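Local coordinates for C protein alpha-antigen (Streptococcus agalactiae, PDB 1YWM) that forms part of a cell-wall-anchored streptococcal surface protein, here its N-terminal domain, that may play a role in both virulence and immunity, at residues L58-R72 and A90-H104. Residues are numbered along the deposited sequence; the frame is centred on the assembly and turned at random.
Sequences LIVLEQGFTAKYVFR and ASLTYNIFGEDGLPH
Two neighbouring antiparallel strands of the beta sandwich, 66-72 and 90-97, pair here, while strand 59-61, ahead of the type II turn Glu62-Phe65, packs across one sheet face. Hydrogen-bonded pairs Thr66-Phe97, Lys68-Asn95, Val70-Thr93 and Arg72-Ser91 each carry two backbone bonds; Phe97 N to Thr66 O is 2.9 Å. Between the sheets, the methyl CG2 of Ile59 sits over the middle of one face of the Tyr94 ring, 3.6 Å from its centroid, a CH-pi contact. With CG of Tyr94 anti to its carbonyl carbon (chi1 -66°), the ring reaches strand 59-61; its OH lies 3.5 Å from Leu58 CB, just ahead of that strand, and is hydrogen-bonded to Pro55 O. Further along, Ile96 CD1 touches both Ala67 CB, at 3.8 Å, and Leu61 CD2. Phe71 and Leu92 run side by side on this same face, Phe71 CE2 reaching Leu92 CD1 at 3.7 Å. Near the turn, Phe65 points its edge at the face of His104: Phe65 CE2 lies 3.4 Å from His104 CG, the ring planes at 51°, and His104 ND1 is hydrogen-bonded to Asp112 OD2. On the other face, a water lies 2.8 Å from Val70 O, to which it donates, and also joins Ser91 OG and Thr93 OG1. Thr66 and Phe97 there line the site of a bound dithiol, probably from the crystallisation liquor. A largely apolar inner face and a mixed outer face fit the two-sheet sandwich of this fibronectin-like fold.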
ATOM      1  N   LEU A  58       0.416  14.094  -0.426  1.00 19.87           N
ATOM      2  CA  LEU A  58       0.752  13.537  -1.736  1.00 18.02           C
ATOM      3  C   LEU A  58       0.782  14.601  -2.820  1.00 28.22           C
ATOM      4  O   LEU A  58       1.073  14.311  -3.977  1.00 25.55           O
ATOM      5  CB  LEU A  58      -0.224  12.408  -2.107  1.00 17.60           C
ATOM      6  CG  LEU A  58      -0.372  11.291  -1.047  1.00 18.66           C
ATOM      7  CD1 LEU A  58      -1.422  10.255  -1.493  1.00 21.42           C
ATOM      8  CD2 LEU A  58       0.993  10.621  -0.825  1.00 26.49           C
ATOM      9  N   ILE A  59       0.486  15.844  -2.446  1.00 30.07           N
ATOM     10  CA  ILE A  59       0.540  16.927  -3.423  1.00 24.12           C
ATOM     11  C   ILE A  59       1.363  18.099  -2.929  1.00 29.28           C
ATOM     12  O   ILE A  59       1.551  18.270  -1.723  1.00 28.19           O
ATOM     13  CB  ILE A  59      -0.856  17.403  -3.801  1.00 25.95           C
ATOM     14  CG1 ILE A  59      -1.640  17.815  -2.552  1.00 22.48           C
ATOM     15  CG2 ILE A  59      -1.571  16.349  -4.651  1.00 30.93           C
ATOM     16  CD1 ILE A  59      -2.474  19.028  -2.797  1.00 32.41           C
ATOM     17  N   VAL A  60       1.862  18.893  -3.875  1.00 26.39           N
ATOM     18  CA  VAL A  60       2.591  20.103  -3.533  1.00 31.46           C
ATOM     19  C   VAL A  60       1.761  21.291  -4.012  1.00 26.91           C
ATOM     20  O   VAL A  60       1.368  21.358  -5.176  1.00 28.91           O
ATOM     21  CB  VAL A  60       4.005  20.110  -4.172  1.00 31.70           C
ATOM     22  CG1 VAL A  60       4.703  21.453  -3.937  1.00 32.73           C
ATOM     23  CG2 VAL A  60       4.848  18.970  -3.628  1.00 33.69           C
ATOM     24  N   LEU A  61       1.501  22.220  -3.101  1.00 26.54           N
ATOM     25  CA  LEU A  61       0.653  23.373  -3.387  1.00 25.23           C
ATOM     26  C   LEU A  61       1.456  24.647  -3.436  1.00 29.27           C
ATOM     27  O   LEU A  61       2.352  24.879  -2.606  1.00 29.12           O
ATOM     28  CB  LEU A  61      -0.374  23.551  -2.289  1.00 29.83           C
ATOM     29  CG  LEU A  61      -1.642  22.747  -2.353  1.00 34.55           C
ATOM     30  CD1 LEU A  61      -2.202  22.770  -0.959  1.00 23.87           C
ATOM     31  CD2 LEU A  61      -2.595  23.403  -3.371  1.00 28.12           C
ATOM     32  N   GLU A  62       1.109  25.470  -4.408  1.00 29.40           N
ATOM     33  CA  GLU A  62       1.603  26.833  -4.514  1.00 28.81           C
ATOM     34  C   GLU A  62       1.132  27.674  -3.328  1.00 32.65           C
ATOM     35  O   GLU A  62       0.047  27.437  -2.755  1.00 30.41           O
ATOM     36  CB  GLU A  62       1.112  27.440  -5.834  1.00 26.50           C
ATOM     37  CG  GLU A  62       2.098  27.316  -6.983  1.00 50.15           C
ATOM     38  CD  GLU A  62       1.483  27.609  -8.348  1.00 64.55           C
ATOM     39  OE1 GLU A  62       0.558  28.467  -8.449  1.00 42.85           O
ATOM     40  OE2 GLU A  62       1.939  26.976  -9.327  1.00 52.31           O
ATOM     41  N   GLN A  63       1.954  28.648  -2.941  1.00 32.85           N
ATOM     42  CA  GLN A  63       1.591  29.583  -1.880  1.00 32.89           C
ATOM     43  C   GLN A  63       0.267  30.272  -2.237  1.00 23.41           C
ATOM     44  O   GLN A  63       0.035  30.618  -3.397  1.00 23.10           O
ATOM     45  CB  GLN A  63       2.711  30.614  -1.667  1.00 38.98           C
ATOM     46  CG  GLN A  63       2.607  31.417  -0.362  1.00 56.64           C
ATOM     47  CD  GLN A  63       1.902  32.768  -0.537  1.00 73.54           C
ATOM     48  OE1 GLN A  63       1.319  33.302   0.418  1.00 76.18           O
ATOM     49  NE2 GLN A  63       1.956  33.322  -1.748  1.00 73.24           N
ATOM     50  N   GLY A  64      -0.601  30.420  -1.241  1.00 25.12           N
ATOM     51  CA  GLY A  64      -1.869  31.095  -1.410  1.00 28.50           C
ATOM     52  C   GLY A  64      -3.018  30.175  -1.773  1.00 30.84           C
ATOM     53  O   GLY A  64      -4.153  30.634  -1.900  1.00 30.11           O
ATOM     54  N   PHE A  65      -2.735  28.881  -1.951  1.00 20.43           N
ATOM     55  CA  PHE A  65      -3.783  27.926  -2.303  1.00 16.36           C
ATOM     56  C   PHE A  65      -3.887  26.795  -1.288  1.00 20.70           C
ATOM     57  O   PHE A  65      -2.889  26.425  -0.661  1.00 21.16           O
ATOM     58  CB  PHE A  65      -3.501  27.368  -3.696  1.00 16.63           C
ATOM     59  CG  PHE A  65      -3.648  28.399  -4.772  1.00 18.41           C
ATOM     60  CD1 PHE A  65      -2.544  29.114  -5.223  1.00 26.15           C
ATOM     61  CD2 PHE A  65      -4.899  28.710  -5.278  1.00 16.72           C
ATOM     62  CE1 PHE A  65      -2.682  30.094  -6.201  1.00 21.87           C
ATOM     63  CE2 PHE A  65      -5.044  29.716  -6.273  1.00 15.50           C
ATOM     64  CZ  PHE A  65      -3.929  30.392  -6.722  1.00 25.13           C
ATOM     65  N   THR A  66      -5.093  26.274  -1.101  1.00 18.70           N
ATOM     66  CA  THR A  66      -5.287  25.084  -0.270  1.00 21.52           C
ATOM     67  C   THR A  66      -5.973  23.989  -1.082  1.00 24.60           C
ATOM     68  O   THR A  66      -6.533  24.260  -2.141  1.00 22.17           O
ATOM     69  CB  THR A  66      -6.122  25.397   0.985  1.00 26.23           C
ATOM     70  OG1 THR A  66      -7.391  25.940   0.596  1.00 22.28           O
ATOM     71  CG2 THR A  66      -5.453  26.524   1.835  1.00 28.24           C
ATOM     72  N   ALA A  67      -5.948  22.759  -0.571  1.00 16.77           N
ATOM     73  CA  ALA A  67      -6.557  21.628  -1.271  1.00 14.10           C
ATOM     74  C   ALA A  67      -7.431  20.875  -0.302  1.00 16.79           C
ATOM     75  O   ALA A  67      -7.121  20.827   0.889  1.00 19.36           O
ATOM     76  CB  ALA A  67      -5.456  20.699  -1.828  1.00 13.48           C
ATOM     77  N   LYS A  68      -8.552  20.355  -0.796  1.00 16.67           N
ATOM     78  CA  LYS A  68      -9.384  19.440  -0.017  1.00 17.78           C
ATOM     79  C   LYS A  68      -9.526  18.209  -0.893  1.00 19.74           C
ATOM     80  O   LYS A  68      -9.815  18.329  -2.088  1.00 19.78           O
ATOM     81  CB  LYS A  68     -10.757  20.046   0.328  1.00 19.75           C
ATOM     82  CG  LYS A  68     -11.700  19.000   0.970  1.00 41.52           C
ATOM     83  CD  LYS A  68     -12.685  19.508   2.033  1.00 44.87           C
ATOM     84  CE  LYS A  68     -12.940  18.421   3.113  1.00 26.09           C
ATOM     85  NZ  LYS A  68     -14.220  17.673   3.021  1.00 47.67           N
ATOM     86  N   TYR A  69      -9.245  17.035  -0.332  1.00 15.89           N
ATOM     87  CA  TYR A  69      -9.339  15.813  -1.145  1.00 13.27           C
ATOM     88  C   TYR A  69     -10.712  15.189  -1.092  1.00 12.39           C
ATOM     89  O   TYR A  69     -11.452  15.353  -0.119  1.00 14.34           O
ATOM     90  CB  TYR A  69      -8.276  14.792  -0.721  1.00 10.73           C
ATOM     91  CG  TYR A  69      -8.384  14.252   0.678  1.00 11.06           C
ATOM     92  CD1 TYR A  69      -7.571  14.750   1.706  1.00 14.78           C
ATOM     93  CD2 TYR A  69      -9.247  13.204   0.961  1.00 11.09           C
ATOM     94  CE1 TYR A  69      -7.652  14.207   3.014  1.00 15.99           C
ATOM     95  CE2 TYR A  69      -9.352  12.674   2.236  1.00 15.64           C
ATOM     96  CZ  TYR A  69      -8.532  13.168   3.249  1.00 18.17           C
ATOM     97  OH  TYR A  69      -8.659  12.604   4.495  1.00 19.33           O
ATOM     98  N   VAL A  70     -11.065  14.455  -2.148  1.00 13.28           N
ATOM     99  CA  VAL A  70     -12.347  13.768  -2.174  1.00 11.24           C
ATOM    100  C   VAL A  70     -12.066  12.480  -2.882  1.00 10.76           C
ATOM    101  O   VAL A  70     -11.471  12.479  -3.963  1.00 12.94           O
ATOM    102  CB  VAL A  70     -13.480  14.512  -3.005  1.00 15.83           C
ATOM    103  CG1 VAL A  70     -14.838  13.782  -2.746  1.00 14.62           C
ATOM    104  CG2 VAL A  70     -13.585  15.952  -2.619  1.00 25.87           C
ATOM    105  N   PHE A  71     -12.497  11.388  -2.268  1.00 11.43           N
ATOM    106  CA  PHE A  71     -12.433  10.079  -2.917  1.00 14.96           C
ATOM    107  C   PHE A  71     -13.804   9.784  -3.511  1.00 11.53           C
ATOM    108  O   PHE A  71     -14.838  10.163  -2.943  1.00 15.14           O
ATOM    109  CB  PHE A  71     -12.121   8.978  -1.870  1.00 14.24           C
ATOM    110  CG  PHE A  71     -10.741   9.066  -1.270  1.00 17.48           C
ATOM    111  CD1 PHE A  71     -10.560   9.510   0.037  1.00 13.94           C
ATOM    112  CD2 PHE A  71      -9.622   8.655  -1.993  1.00 13.18           C
ATOM    113  CE1 PHE A  71      -9.284   9.564   0.625  1.00 14.80           C
ATOM    114  CE2 PHE A  71      -8.327   8.726  -1.419  1.00 12.96           C
ATOM    115  CZ  PHE A  71      -8.167   9.170  -0.107  1.00 11.26           C
ATOM    116  N   ARG A  72     -13.818   9.077  -4.633  1.00 10.91           N
ATOM    117  CA  ARG A  72     -15.057   8.538  -5.159  1.00 10.98           C
ATOM    118  C   ARG A  72     -14.822   7.040  -5.320  1.00 18.03           C
ATOM    119  O   ARG A  72     -13.861   6.636  -5.989  1.00 15.84           O
ATOM    120  CB  ARG A  72     -15.295   9.143  -6.541  1.00 13.49           C
ATOM    121  CG  ARG A  72     -16.477   8.541  -7.244  1.00 16.88           C
ATOM    122  CD  ARG A  72     -17.759   9.035  -6.707  1.00 16.71           C
ATOM    123  NE  ARG A  72     -18.922   8.462  -7.383  1.00 17.20           N
ATOM    124  CZ  ARG A  72     -20.159   8.652  -6.963  1.00 14.78           C
ATOM    125  NH1 ARG A  72     -20.379   9.445  -5.909  1.00 14.00           N
ATOM    126  NH2 ARG A  72     -21.189   8.081  -7.613  1.00 16.27           N
ATOM    127  N   ALA A  90     -10.747   3.248  -7.569  1.00 19.75           N
ATOM    128  CA  ALA A  90     -11.490   4.403  -7.068  1.00 16.05           C
ATOM    129  C   ALA A  90     -10.821   5.613  -7.705  1.00  9.37           C
ATOM    130  O   ALA A  90      -9.966   5.467  -8.587  1.00 15.82           O
ATOM    131  CB  ALA A  90     -11.418   4.443  -5.537  1.00 13.68           C
ATOM    132  N   SER A  91     -11.201   6.808  -7.264  1.00 12.65           N
ATOM    133  CA  SER A  91     -10.486   7.991  -7.693  1.00 14.19           C
ATOM    134  C   SER A  91     -10.206   8.867  -6.487  1.00 12.55           C
ATOM    135  O   SER A  91     -10.867   8.748  -5.413  1.00 14.43           O
ATOM    136  CB  SER A  91     -11.282   8.767  -8.763  1.00 17.55           C
ATOM    137  OG  SER A  91     -12.375   9.452  -8.148  1.00 16.82           O
ATOM    138  N   LEU A  92      -9.176   9.687  -6.664  1.00 15.60           N
ATOM    139  CA  LEU A  92      -8.705  10.637  -5.677  1.00 15.15           C
ATOM    140  C   LEU A  92      -8.633  11.975  -6.425  1.00 15.71           C
ATOM    141  O   LEU A  92      -8.035  12.062  -7.510  1.00 17.38           O
ATOM    142  CB  LEU A  92      -7.325  10.213  -5.123  1.00 14.94           C
ATOM    143  CG  LEU A  92      -6.491  11.244  -4.317  1.00 19.08           C
ATOM    144  CD1 LEU A  92      -7.229  11.885  -3.104  1.00 14.64           C
ATOM    145  CD2 LEU A  92      -5.167  10.649  -3.852  1.00 23.08           C
ATOM    146  N   THR A  93      -9.298  12.996  -5.876  1.00 13.27           N
ATOM    147  CA  THR A  93      -9.297  14.312  -6.513  1.00 11.00           C
ATOM    148  C   THR A  93      -8.915  15.347  -5.476  1.00 11.41           C
ATOM    149  O   THR A  93      -9.369  15.253  -4.365  1.00 13.26           O
ATOM    150  CB  THR A  93     -10.697  14.653  -7.027  1.00 16.67           C
ATOM    151  OG1 THR A  93     -11.093  13.684  -8.006  1.00 13.05           O
ATOM    152  CG2 THR A  93     -10.669  16.009  -7.794  1.00 10.99           C
ATOM    153  N   TYR A  94      -8.098  16.323  -5.871  1.00 12.47           N
ATOM    154  CA  TYR A  94      -7.779  17.434  -5.010  1.00 16.90           C
ATOM    155  C   TYR A  94      -8.505  18.636  -5.624  1.00 14.56           C
ATOM    156  O   TYR A  94      -8.258  19.002  -6.770  1.00 15.78           O
ATOM    157  CB  TYR A  94      -6.281  17.660  -4.997  1.00 17.08           C
ATOM    158  CG  TYR A  94      -5.547  16.507  -4.348  1.00 17.09           C
ATOM    159  CD1 TYR A  94      -5.363  16.470  -2.962  1.00 16.40           C
ATOM    160  CD2 TYR A  94      -5.117  15.424  -5.118  1.00 16.63           C
ATOM    161  CE1 TYR A  94      -4.680  15.383  -2.340  1.00 14.03           C
ATOM    162  CE2 TYR A  94      -4.446  14.327  -4.515  1.00 17.47           C
ATOM    163  CZ  TYR A  94      -4.231  14.328  -3.134  1.00 16.67           C
ATOM    164  OH  TYR A  94      -3.544  13.272  -2.557  1.00 15.43           O
ATOM    165  N   ASN A  95      -9.413  19.205  -4.863  1.00 14.78           N
ATOM    166  CA  ASN A  95     -10.077  20.448  -5.269  1.00 13.83           C
ATOM    167  C   ASN A  95      -9.234  21.586  -4.693  1.00 12.12           C
ATOM    168  O   ASN A  95      -8.959  21.590  -3.513  1.00 15.41           O
ATOM    169  CB  ASN A  95     -11.519  20.450  -4.715  1.00 14.81           C
ATOM    170  CG  ASN A  95     -12.409  19.387  -5.421  1.00 16.21           C
ATOM    171  OD1 ASN A  95     -12.227  19.121  -6.601  1.00 19.36           O
ATOM    172  ND2 ASN A  95     -13.327  18.762  -4.679  1.00 15.50           N
ATOM    173  N   ILE A  96      -8.897  22.567  -5.526  1.00 12.29           N
ATOM    174  CA  ILE A  96      -7.935  23.596  -5.167  1.00 11.38           C
ATOM    175  C   ILE A  96      -8.727  24.912  -4.961  1.00 13.06           C
ATOM    176  O   ILE A  96      -9.574  25.264  -5.792  1.00 13.04           O
ATOM    177  CB  ILE A  96      -6.886  23.763  -6.284  1.00 11.40           C
ATOM    178  CG1 ILE A  96      -6.250  22.394  -6.675  1.00 13.88           C
ATOM    179  CG2 ILE A  96      -5.797  24.754  -5.886  1.00 12.62           C
ATOM    180  CD1 ILE A  96      -5.663  21.618  -5.480  1.00 14.55           C
ATOM    181  N   PHE A  97      -8.421  25.603  -3.876  1.00 13.08           N
ATOM    182  CA  PHE A  97      -9.142  26.820  -3.467  1.00 10.69           C
ATOM    183  C   PHE A  97      -8.187  27.989  -3.251  1.00 15.68           C
ATOM    184  O   PHE A  97      -7.107  27.802  -2.687  1.00 15.93           O
ATOM    185  CB  PHE A  97      -9.888  26.550  -2.148  1.00 13.36           C
ATOM    186  CG  PHE A  97     -10.919  25.461  -2.261  1.00 11.67           C
ATOM    187  CD1 PHE A  97     -10.576  24.128  -1.983  1.00 21.32           C
ATOM    188  CD2 PHE A  97     -12.193  25.739  -2.729  1.00 14.22           C
ATOM    189  CE1 PHE A  97     -11.515  23.098  -2.141  1.00 18.88           C
ATOM    190  CE2 PHE A  97     -13.155  24.721  -2.866  1.00 22.88           C
ATOM    191  CZ  PHE A  97     -12.799  23.384  -2.563  1.00 16.97           C
ATOM    192  N   GLY A  98      -8.605  29.199  -3.659  1.00 12.55           N
ATOM    193  CA  GLY A  98      -7.868  30.404  -3.307  1.00 11.51           C
ATOM    194  C   GLY A  98      -8.135  30.823  -1.874  1.00 15.15           C
ATOM    195  O   GLY A  98      -8.903  30.176  -1.149  1.00 16.22           O
ATOM    196  N   GLU A  99      -7.488  31.919  -1.469  1.00 16.31           N
ATOM    197  CA  GLU A  99      -7.606  32.434  -0.110  1.00 20.90           C
ATOM    198  C   GLU A  99      -9.031  32.779   0.280  1.00 18.15           C
ATOM    199  O   GLU A  99      -9.361  32.760   1.469  1.00 15.48           O
ATOM    200  CB  GLU A  99      -6.701  33.646   0.082  1.00 17.88           C
ATOM    201  CG  GLU A  99      -5.224  33.298   0.140  1.00 30.70           C
ATOM    202  CD  GLU A  99      -4.330  34.522  -0.001  1.00 46.75           C
ATOM    203  OE1 GLU A  99      -4.833  35.610  -0.393  1.00 38.05           O
ATOM    204  OE2 GLU A  99      -3.116  34.390   0.283  1.00 42.88           O
ATOM    205  N   ASP A 100      -9.900  33.049  -0.696  1.00 15.68           N
ATOM    206  CA  ASP A 100     -11.293  33.370  -0.344  1.00 14.00           C
ATOM    207  C   ASP A 100     -12.163  32.137  -0.099  1.00 13.32           C
ATOM    208  O   ASP A 100     -13.343  32.254   0.164  1.00 13.93           O
ATOM    209  CB  ASP A 100     -11.927  34.264  -1.421  1.00 14.24           C
ATOM    210  CG  ASP A 100     -11.833  33.675  -2.817  1.00 28.22           C
ATOM    211  OD1 ASP A 100     -11.541  32.463  -2.943  1.00 14.76           O
ATOM    212  OD2 ASP A 100     -12.021  34.367  -3.844  1.00 14.65           O
ATOM    213  N   GLY A 101     -11.585  30.934  -0.212  1.00 15.89           N
ATOM    214  CA  GLY A 101     -12.333  29.732   0.065  1.00 12.36           C
ATOM    215  C   GLY A 101     -13.098  29.253  -1.170  1.00  8.88           C
ATOM    216  O   GLY A 101     -13.789  28.217  -1.112  1.00 15.53           O
ATOM    217  N   LEU A 102     -12.960  29.968  -2.282  1.00 12.70           N
ATOM    218  CA  LEU A 102     -13.642  29.579  -3.512  1.00 13.11           C
ATOM    219  C   LEU A 102     -12.653  28.777  -4.410  1.00 13.42           C
ATOM    220  O   LEU A 102     -11.434  28.949  -4.305  1.00 13.30           O
ATOM    221  CB  LEU A 102     -14.207  30.804  -4.227  1.00 14.75           C
ATOM    222  CG  LEU A 102     -15.354  31.540  -3.477  1.00 22.01           C
ATOM    223  CD1 LEU A 102     -15.692  32.880  -4.176  1.00 17.53           C
ATOM    224  CD2 LEU A 102     -16.608  30.678  -3.313  1.00 18.49           C
ATOM    225  N   PRO A 103     -13.164  27.913  -5.294  1.00 16.51           N
ATOM    226  CA  PRO A 103     -12.268  27.216  -6.233  1.00 14.93           C
ATOM    227  C   PRO A 103     -11.407  28.195  -7.036  1.00 17.58           C
ATOM    228  O   PRO A 103     -11.847  29.278  -7.433  1.00 17.45           O
ATOM    229  CB  PRO A 103     -13.233  26.408  -7.162  1.00 12.72           C
ATOM    230  CG  PRO A 103     -14.503  26.309  -6.435  1.00 17.12           C
ATOM    231  CD  PRO A 103     -14.585  27.560  -5.499  1.00 13.16           C
ATOM    232  N   HIS A 104     -10.154  27.798  -7.241  1.00 14.24           N
ATOM    233  CA  HIS A 104      -9.238  28.449  -8.152  1.00 14.00           C
ATOM    234  C   HIS A 104      -9.688  28.161  -9.570  1.00 18.51           C
ATOM    235  O   HIS A 104      -9.922  27.016  -9.933  1.00 19.60           O
ATOM    236  CB  HIS A 104      -7.846  27.871  -7.920  1.00 14.04           C
ATOM    237  CG  HIS A 104      -6.804  28.383  -8.861  1.00 24.07           C
ATOM    238  ND1 HIS A 104      -5.814  27.574  -9.361  1.00 22.06           N
ATOM    239  CD2 HIS A 104      -6.575  29.622  -9.366  1.00 22.18           C
ATOM    240  CE1 HIS A 104      -5.031  28.279 -10.158  1.00 26.17           C
ATOM    241  NE2 HIS A 104      -5.477  29.524 -10.183  1.00 22.79           N
TER
HETATM  242  O   HOH W   1      -5.580  32.982  -3.549  1.00 25.85           O
HETATM  243  O   HOH W   2     -12.379  11.630  -6.482  1.00 14.02           O